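Local coordinates for hydrazine synthase alpha subunit (PDB 5C2V), which catalyses, within the hydrazine synthase complex, the condensation of hydroxylamine with ammonia to yield hydrazine, using c-type haem, at the interface of chains A and B. Numbering follows the deposited sequence. Chains: chain A/B, Hydrazine synthase alpha subunit.

The interface of chains A and B. Residues chain A 334, 355; chain B 40-41, 44-47, 381.
The CD methylene and the guanidinium of A:Arg355 meet the ring of B:Tyr46 where the two alpha subunits of hydrazine synthase, a haem c and beta-propeller protein, pack about a two-fold axis. The complex is a dimer of heterotrimers, and this patch and its twin are part of the alpha-alpha contact. CD of A:Arg355 lies 3.5 Å from ring carbon CE2 of B:Tyr46, and the guanidinium carbon CZ of A:Arg355 is equally near that atom. The two side chains arrive from opposite directions, their flat groups inclined by 40°, so the guanidinium overlies the rim of the ring at a slant and no parallel stack forms. The opposite face of the guanidinium is covered toward its rim by the backbone of B:Ala41, with CA of B:Ala41 4.0 Å from CZ of A:Arg355. A bend at chi2 (-67°) carries the arginine chain past the backbone of B:Thr40 and delivers its head between these two surfaces. At the polar end, NH2 of A:Arg355 donates a hydrogen bond of 2.9 Å to the backbone O of B:Asp44, approaching from above the carbonyl plane; NE of A:Arg355 adds a weak one to the same oxygen. The amide oxygen OE1 of B:Gln47 comes within 3.0 Å of NH2 of A:Arg355, but no N-H of NH2 is aimed at it, so the pair is not a hydrogen bond. CA of A:Gly334 sits at the guanidinium edge, 3.9 Å from OE1 of B:Gln47. Farther out, the carboxylate OD2 of B:Asp44 accepts a strongly bent 2.8 Å hydrogen bond from ND2 of B:Asn381 on its anti lone pair, the oxygen well out of the amide plane, a second-shell link that may help to steady the segment presenting the carbonyl.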
loop_
_atom_site.group_PDB
_atom_site.type_symbol
_atom_site.label_atom_id
_atom_site.label_comp_id
_atom_site.label_asym_id
_atom_site.label_seq_id
_atom_site.Cartn_x
_atom_site.Cartn_y
_atom_site.Cartn_z
ATOM N N GLY A 334 -20.502 2.653 -18.111
ATOM C CA GLY A 334 -20.277 1.738 -16.998
ATOM C C GLY A 334 -19.336 0.641 -17.482
ATOM O O GLY A 334 -18.910 -0.239 -16.719
ATOM N N ARG A 355 -22.422 -2.744 -22.380
ATOM C CA ARG A 355 -22.515 -4.000 -21.666
ATOM C C ARG A 355 -21.890 -5.086 -22.526
ATOM O O ARG A 355 -22.498 -5.597 -23.465
ATOM C CB ARG A 355 -23.969 -4.339 -21.324
ATOM C CG ARG A 355 -24.579 -3.412 -20.286
ATOM C CD ARG A 355 -23.906 -3.594 -18.934
ATOM N NE ARG A 355 -24.235 -2.516 -18.006
ATOM C CZ ARG A 355 -23.479 -1.439 -17.817
ATOM N NH1 ARG A 355 -22.347 -1.295 -18.493
ATOM N NH2 ARG A 355 -23.852 -0.506 -16.952
ATOM N N THR B 40 -27.877 -2.119 -20.801
ATOM C CA THR B 40 -27.667 -0.692 -20.989
ATOM C C THR B 40 -27.018 -0.167 -19.710
ATOM O O THR B 40 -27.086 -0.826 -18.671
ATOM C CB THR B 40 -28.992 0.060 -21.284
ATOM O OG1 THR B 40 -29.754 -0.657 -22.264
ATOM C CG2 THR B 40 -28.723 1.463 -21.810
ATOM N N ALA B 41 -26.400 1.007 -19.769
ATOM C CA ALA B 41 -25.881 1.640 -18.564
ATOM C C ALA B 41 -27.018 2.006 -17.609
ATOM O O ALA B 41 -26.865 1.920 -16.390
ATOM C CB ALA B 41 -25.066 2.872 -18.918
ATOM N N ASP B 44 -28.859 -1.562 -16.489
ATOM C CA ASP B 44 -28.105 -2.378 -15.545
ATOM C C ASP B 44 -26.967 -1.557 -14.939
ATOM O O ASP B 44 -25.798 -1.811 -15.222
ATOM C CB ASP B 44 -27.554 -3.627 -16.241
ATOM C CG ASP B 44 -27.070 -4.682 -15.262
ATOM O OD1 ASP B 44 -26.978 -4.389 -14.053
ATOM O OD2 ASP B 44 -26.774 -5.811 -15.710
ATOM N N PRO B 45 -27.310 -0.567 -14.099
ATOM C CA PRO B 45 -26.309 0.354 -13.551
ATOM C C PRO B 45 -25.539 -0.229 -12.370
ATOM O O PRO B 45 -25.629 0.302 -11.264
ATOM C CB PRO B 45 -27.154 1.547 -13.105
ATOM C CG PRO B 45 -28.450 0.934 -12.702
ATOM C CD PRO B 45 -28.667 -0.248 -13.618
ATOM N N TYR B 46 -24.783 -1.298 -12.605
ATOM C CA TYR B 46 -24.033 -1.937 -11.529
ATOM C C TYR B 46 -22.823 -1.109 -11.101
ATOM O O TYR B 46 -22.204 -1.389 -10.075
ATOM C CB TYR B 46 -23.585 -3.345 -11.940
ATOM C CG TYR B 46 -22.841 -3.424 -13.257
ATOM C CD1 TYR B 46 -21.514 -3.021 -13.357
ATOM C CD2 TYR B 46 -23.460 -3.927 -14.394
ATOM C CE1 TYR B 46 -20.832 -3.100 -14.557
ATOM C CE2 TYR B 46 -22.783 -4.012 -15.596
ATOM C CZ TYR B 46 -21.471 -3.598 -15.672
ATOM O OH TYR B 46 -20.795 -3.679 -16.868
ATOM N N GLN B 47 -22.488 -0.093 -11.886
ATOM C CA GLN B 47 -21.348 0.759 -11.571
ATOM C C GLN B 47 -21.682 1.728 -10.438
ATOM O O GLN B 47 -20.788 2.292 -9.807
ATOM C CB GLN B 47 -20.892 1.530 -12.810
ATOM C CG GLN B 47 -21.823 2.653 -13.229
ATOM C CD GLN B 47 -23.040 2.174 -13.996
ATOM O OE1 GLN B 47 -23.090 1.036 -14.461
ATOM N NE2 GLN B 47 -24.029 3.051 -14.139
ATOM N N ASN B 381 -29.739 -9.140 -19.476
ATOM C CA ASN B 381 -28.796 -9.525 -18.444
ATOM C C ASN B 381 -29.567 -10.342 -17.427
ATOM O O ASN B 381 -30.504 -9.849 -16.796
ATOM C CB ASN B 381 -28.147 -8.307 -17.788
ATOM C CG ASN B 381 -26.922 -7.823 -18.536
ATOM O OD1 ASN B 381 -26.247 -8.599 -19.214
ATOM N ND2 ASN B 381 -26.625 -6.534 -18.415
#